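Local coordinates for putative type III secretion protein YscO (Vibrio parahaemolyticus, PDB 4MH6) that is of uncharacterised function but is probably a coiled-coil component of a bacterial type III secretion system, at residues A52-E57 and K118-Q123; E77-K82 and E94-E99. All blocks are in the same frame, centred on the assembly; numbering follows the deposited sequence.

Interaction 1 (A52-E57 and K118-Q123)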
loop_
_atom_site.group_PDB
_atom_site.type_symbol
_atom_site.label_atom_id
_atom_site.label_comp_id
_atom_site.label_asym_id
_atom_site.label_seq_id
_atom_site.Cartn_x
_atom_site.Cartn_y
_atom_site.Cartn_z
ATOM N N ALA A 52 1.777 3.312 -7.057
ATOM C CA ALA A 52 1.829 4.064 -8.300
ATOM C C ALA A 52 2.889 5.142 -8.249
ATOM O O ALA A 52 3.582 5.426 -9.228
ATOM C CB ALA A 52 0.473 4.705 -8.565
ATOM N N ASN A 53 3.021 5.760 -7.098
ATOM C CA ASN A 53 3.989 6.808 -6.979
ATOM C C ASN A 53 5.429 6.293 -7.096
ATOM O O ASN A 53 6.288 6.936 -7.709
ATOM C CB ASN A 53 3.828 7.456 -5.647
ATOM C CG ASN A 53 4.651 8.667 -5.537
ATOM O OD1 ASN A 53 4.495 9.582 -6.339
ATOM N ND2 ASN A 53 5.547 8.703 -4.558
ATOM N N VAL A 54 5.695 5.137 -6.483
ATOM C CA VAL A 54 7.028 4.549 -6.537
ATOM C C VAL A 54 7.329 4.033 -7.936
ATOM O O VAL A 54 8.472 4.142 -8.411
ATOM C CB VAL A 54 7.194 3.433 -5.518
ATOM C CG1 VAL A 54 8.579 2.818 -5.631
ATOM C CG2 VAL A 54 7.000 3.987 -4.117
ATOM N N ALA A 55 6.314 3.486 -8.599
ATOM C CA ALA A 55 6.483 2.990 -9.958
ATOM C C ALA A 55 6.900 4.125 -10.883
ATOM O O ALA A 55 7.707 3.932 -11.784
ATOM C CB ALA A 55 5.193 2.356 -10.454
ATOM N N ALA A 56 6.342 5.312 -10.652
ATOM C CA ALA A 56 6.660 6.478 -11.469
ATOM C C ALA A 56 8.096 6.859 -11.231
ATOM O O ALA A 56 8.794 7.219 -12.152
ATOM C CB ALA A 56 5.740 7.644 -11.135
ATOM N N GLU A 57 8.521 6.798 -9.976
ATOM C CA GLU A 57 9.903 7.099 -9.613
ATOM C C GLU A 57 10.876 6.105 -10.231
ATOM O O GLU A 57 11.989 6.474 -10.632
ATOM C CB GLU A 57 10.066 7.140 -8.093
ATOM C CG GLU A 57 9.700 8.484 -7.488
ATOM C CD GLU A 57 10.657 9.602 -7.931
ATOM O OE1 GLU A 57 10.255 10.783 -7.798
ATOM O OE2 GLU A 57 11.808 9.313 -8.421
ATOM N N LYS A 118 13.493 -0.314 -6.955
ATOM C CA LYS A 118 12.832 -1.598 -7.222
ATOM C C LYS A 118 12.505 -2.336 -5.939
ATOM O O LYS A 118 11.457 -2.947 -5.836
ATOM C CB LYS A 118 13.669 -2.507 -8.092
ATOM C CG LYS A 118 13.650 -2.132 -9.531
ATOM C CD LYS A 118 14.464 -3.103 -10.341
ATOM C CE LYS A 118 14.341 -2.738 -11.801
ATOM N NZ LYS A 118 15.374 -3.413 -12.610
ATOM N N VAL A 119 13.410 -2.296 -4.974
ATOM C CA VAL A 119 13.164 -2.955 -3.697
ATOM C C VAL A 119 11.986 -2.257 -3.011
ATOM O O VAL A 119 11.113 -2.890 -2.412
ATOM C CB VAL A 119 14.418 -2.904 -2.776
ATOM C CG1 VAL A 119 14.107 -3.416 -1.383
ATOM C CG2 VAL A 119 15.538 -3.720 -3.357
ATOM N N THR A 120 11.977 -0.937 -3.115
ATOM C CA THR A 120 10.964 -0.139 -2.491
ATOM C C THR A 120 9.621 -0.503 -3.059
ATOM O O THR A 120 8.640 -0.594 -2.336
ATOM C CB THR A 120 11.258 1.354 -2.703
ATOM O OG1 THR A 120 12.459 1.689 -2.001
ATOM C CG2 THR A 120 10.147 2.209 -2.152
ATOM N N LEU A 121 9.591 -0.743 -4.357
ATOM C CA LEU A 121 8.371 -1.082 -5.022
ATOM C C LEU A 121 7.878 -2.463 -4.611
ATOM O O LEU A 121 6.676 -2.633 -4.399
ATOM C CB LEU A 121 8.575 -0.965 -6.530
ATOM C CG LEU A 121 7.406 -1.289 -7.466
ATOM C CD1 LEU A 121 6.129 -0.535 -7.097
ATOM C CD2 LEU A 121 7.834 -1.000 -8.899
ATOM N N GLU A 122 8.760 -3.458 -4.471
ATOM C CA GLU A 122 8.244 -4.766 -4.067
ATOM C C GLU A 122 7.785 -4.707 -2.608
ATOM O O GLU A 122 6.850 -5.426 -2.201
ATOM C CB GLU A 122 9.198 -5.921 -4.306
ATOM C CG GLU A 122 10.455 -5.894 -3.483
ATOM C CD GLU A 122 11.122 -7.274 -3.369
ATOM O OE1 GLU A 122 10.401 -8.265 -3.042
ATOM O OE2 GLU A 122 12.375 -7.352 -3.554
ATOM N N GLN A 123 8.419 -3.835 -1.831
ATOM C CA GLN A 123 8.005 -3.634 -0.450
ATOM C C GLN A 123 6.637 -2.944 -0.348
ATOM O O GLN A 123 5.815 -3.299 0.525
ATOM C CB GLN A 123 9.051 -2.842 0.312
ATOM C CG GLN A 123 10.267 -3.680 0.670
ATOM C CD GLN A 123 11.362 -2.882 1.336
ATOM O OE1 GLN A 123 11.650 -1.750 0.951
ATOM N NE2 GLN A 123 12.014 -3.486 2.308
#

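Interaction 2 (E77-K82 and E94-E99)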
loop_
_atom_site.group_PDB
_atom_site.type_symbol
_atom_site.label_atom_id
_atom_site.label_comp_id
_atom_site.label_asym_id
_atom_site.label_seq_id
_atom_site.Cartn_x
_atom_site.Cartn_y
_atom_site.Cartn_z
ATOM N N GLU A 77 35.307 6.772 -23.943
ATOM C CA GLU A 77 36.077 6.499 -25.152
ATOM C C GLU A 77 36.845 7.732 -25.641
ATOM O O GLU A 77 37.936 7.623 -26.203
ATOM C CB GLU A 77 35.166 5.974 -26.248
ATOM C CG GLU A 77 34.553 4.623 -25.900
ATOM C CD GLU A 77 33.584 4.114 -26.948
ATOM O OE1 GLU A 77 32.883 3.119 -26.661
ATOM O OE2 GLU A 77 33.517 4.711 -28.051
ATOM N N ARG A 78 36.255 8.903 -25.449
ATOM C CA ARG A 78 36.901 10.154 -25.814
ATOM C C ARG A 78 38.183 10.338 -25.018
ATOM O O ARG A 78 39.209 10.764 -25.539
ATOM C CB ARG A 78 35.938 11.303 -25.552
ATOM C CG ARG A 78 34.869 11.405 -26.628
ATOM C CD ARG A 78 33.679 12.223 -26.188
ATOM N NE ARG A 78 34.062 13.514 -25.624
ATOM C CZ ARG A 78 34.315 14.603 -26.330
ATOM N NH1 ARG A 78 34.256 14.587 -27.653
ATOM N NH2 ARG A 78 34.631 15.713 -25.700
ATOM N N ARG A 79 38.124 9.976 -23.751
ATOM C CA ARG A 79 39.266 10.116 -22.879
ATOM C C ARG A 79 40.338 9.074 -23.131
ATOM O O ARG A 79 41.521 9.360 -22.973
ATOM C CB ARG A 79 38.799 10.147 -21.434
ATOM C CG ARG A 79 38.113 11.460 -21.141
ATOM C CD ARG A 79 37.424 11.439 -19.802
ATOM N NE ARG A 79 36.843 12.748 -19.495
ATOM C CZ ARG A 79 35.722 13.217 -20.035
ATOM N NH1 ARG A 79 35.056 12.513 -20.953
ATOM N NH2 ARG A 79 35.282 14.412 -19.679
ATOM N N PHE A 80 39.947 7.867 -23.508
ATOM C CA PHE A 80 40.960 6.883 -23.821
ATOM C C PHE A 80 41.672 7.277 -25.124
ATOM O O PHE A 80 42.873 7.071 -25.270
ATOM C CB PHE A 80 40.367 5.492 -23.978
ATOM C CG PHE A 80 39.929 4.859 -22.692
ATOM C CD1 PHE A 80 40.838 4.657 -21.660
ATOM C CD2 PHE A 80 38.636 4.353 -22.549
ATOM C CE1 PHE A 80 40.446 4.038 -20.486
ATOM C CE2 PHE A 80 38.252 3.725 -21.378
ATOM C CZ PHE A 80 39.153 3.571 -20.347
ATOM N N ALA A 81 40.904 7.833 -26.060
ATOM C CA ALA A 81 41.408 8.259 -27.364
ATOM C C ALA A 81 42.387 9.414 -27.205
ATOM O O ALA A 81 43.478 9.394 -27.770
ATOM C CB ALA A 81 40.252 8.661 -28.273
ATOM N N LYS A 82 42.001 10.421 -26.431
ATOM C CA LYS A 82 42.882 11.563 -26.203
ATOM C C LYS A 82 44.205 11.049 -25.661
ATOM O O LYS A 82 45.263 11.367 -26.186
ATOM C CB LYS A 82 42.247 12.553 -25.223
ATOM C CG LYS A 82 43.061 13.812 -25.012
ATOM C CD LYS A 82 42.296 14.806 -24.168
ATOM C CE LYS A 82 43.111 16.062 -23.915
ATOM N NZ LYS A 82 42.385 17.024 -23.036
ATOM N N GLU A 94 46.605 10.550 -15.765
ATOM C CA GLU A 94 45.907 10.127 -14.555
ATOM C C GLU A 94 44.714 11.014 -14.208
ATOM O O GLU A 94 43.818 10.581 -13.491
ATOM C CB GLU A 94 46.888 9.976 -13.403
ATOM C CG GLU A 94 47.770 8.756 -13.582
ATOM C CD GLU A 94 48.854 8.701 -12.555
ATOM O OE1 GLU A 94 49.209 9.778 -12.058
ATOM O OE2 GLU A 94 49.368 7.597 -12.245
ATOM N N THR A 95 44.701 12.242 -14.714
ATOM C CA THR A 95 43.557 13.125 -14.498
ATOM C C THR A 95 42.418 12.599 -15.383
ATOM O O THR A 95 41.246 12.695 -15.034
ATOM C CB THR A 95 43.874 14.587 -14.854
ATOM O OG1 THR A 95 45.015 15.011 -14.110
ATOM C CG2 THR A 95 42.708 15.498 -14.517
ATOM N N LEU A 96 42.783 12.052 -16.537
ATOM C CA LEU A 96 41.813 11.463 -17.444
ATOM C C LEU A 96 41.260 10.172 -16.821
ATOM O O LEU A 96 40.058 9.912 -16.912
ATOM C CB LEU A 96 42.429 11.177 -18.815
ATOM C CG LEU A 96 42.806 12.416 -19.650
ATOM C CD1 LEU A 96 43.602 12.043 -20.904
ATOM C CD2 LEU A 96 41.566 13.229 -20.016
ATOM N N ARG A 97 42.130 9.371 -16.193
ATOM C CA ARG A 97 41.670 8.143 -15.550
ATOM C C ARG A 97 40.748 8.439 -14.363
ATOM O O ARG A 97 39.860 7.642 -14.050
ATOM C CB ARG A 97 42.825 7.271 -15.069
ATOM C CG ARG A 97 43.696 6.641 -16.143
ATOM C CD ARG A 97 44.481 5.513 -15.503
ATOM N NE ARG A 97 45.489 4.931 -16.378
ATOM C CZ ARG A 97 46.777 5.282 -16.397
ATOM N NH1 ARG A 97 47.614 4.672 -17.229
ATOM N NH2 ARG A 97 47.242 6.232 -15.584
ATOM N N GLN A 98 40.962 9.560 -13.683
ATOM C CA GLN A 98 40.079 9.887 -12.584
ATOM C C GLN A 98 38.739 10.371 -13.120
ATOM O O GLN A 98 37.692 10.124 -12.520
ATOM C CB GLN A 98 40.664 10.932 -11.634
ATOM C CG GLN A 98 39.686 11.176 -10.497
ATOM C CD GLN A 98 40.239 11.926 -9.318
ATOM O OE1 GLN A 98 39.598 11.959 -8.259
ATOM N NE2 GLN A 98 41.422 12.525 -9.469
ATOM N N GLU A 99 38.773 11.093 -14.233
ATOM C CA GLU A 99 37.537 11.583 -14.830
ATOM C C GLU A 99 36.662 10.407 -15.212
ATOM O O GLU A 99 35.457 10.447 -15.009
ATOM C CB GLU A 99 37.811 12.482 -16.029
ATOM C CG GLU A 99 38.281 13.858 -15.623
ATOM C CD GLU A 99 38.609 14.743 -16.807
ATOM O OE1 GLU A 99 38.792 14.212 -17.922
ATOM O OE2 GLU A 99 38.701 15.977 -16.622
#

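Interaction 1 (A52-E57 and K118-Q123)
Val54 points from helix 18-84 toward helix 90-167 and lies against two successive residues there, Thr120 and Leu121. Its CG1 does most of the touching. That methyl stands 3.9 Å from CG2 of Thr120 and equally close to CB of Leu121, so it rests between the methyl of Thr120 and the base of Leu121. A chi1 of 178° sends CG1 forward to both partners and leaves the second methyl, CG2, beside the backbone N of Val54, still 4.1 Å from CG2 of Thr120. Val54 and Thr120 meet nearly at right angles, whereas Val54 and Leu121 run past one another in opposite directions.

Thr120 divides its two branches between two tasks. Its methyl faces Val54, while OG1 turns back to hydrogen-bond the carbonyl O of Glu116 one turn earlier, which lets a polar residue offer an apolar surface to the other helix. Leu121 extends across the gap (chi1 180°), bringing CD1 4.3 Å from the backbone N of Ala55, a looser approach at the margin of the contact.

The helices run antiparallel, their local axes 9.3 Å apart at closest approach. Leu121 also touches Val51 and Leu58 of helix 18-84, Val54 also touches Val117 and Glu124 of helix 90-167, and in this way the contact continues along the antiparallel helix pair, consistent with the predicted coiled coil.

Interaction 2 (E77-K82 and E94-E99)
Arg79 on helix 18-84 and Leu96 on helix 90-167 face each other at the level where the two segments' backbones come nearest, their CA atoms 6.2 Å apart. The close part of the contact is here. CD2 of Leu96 lies 4.0 Å from CG of Arg79, so the leucine packs on the aliphatic base of the arginine, and its other methyl, CD1, turns to the carbonyl O of Arg79 at a similar distance.

Beyond CG the Arg79 chain runs extended through CD to NE (chi3 176°), which carries the guanidinium past the leucine to Glu99, one turn further along helix 90-167. NE donates to Glu99 OE1 at 2.9 Å in a salt bridge with an N-H...O angle of 159°. The acceptor lies near the guanidinium plane, at its edge, yet the bond meets OE1 from above the carboxylate, the two planes being 70° apart. CB of Glu99 also lies alongside, 3.6 Å from that same NE.

Lys82 marks the loose side. It is exposed and fully extended, and only grazes the leucine, its CD 4.5 Å from Leu96 CD1, while its ammonium NZ remains 6.9 Å from Glu99 OE1.

NH1 of Arg79 forms a second salt bridge, to Glu75 on its own helix, so carboxylates from both helices hold the guanidinium. Between these segments, at the surface of the helix pair, one leucine packed on an arginine chain is thus accompanied by a salt bridge, whose electrostatic attraction is probably moderated by nearby solvent.

Both interactions join the same two long helices, 18-84 and 90-167, which form an antiparallel hairpin. Along the chain, interaction 2 is nested within interaction 1: 52-57 comes first, then 77-82, the turn between the helices, 94-99 and finally 118-123. Their centres are 36 Å apart and their nearest atoms about 23 Å, so they do not touch. The centre of interaction 1 lies about 10 Å from that of the chain, the centre of interaction 2 about 46 Å, close to the turn. One is apolar and partly buried, the other combines a leucine with a salt bridge at the surface, so the rod is joined by different chemistry at different levels along its length.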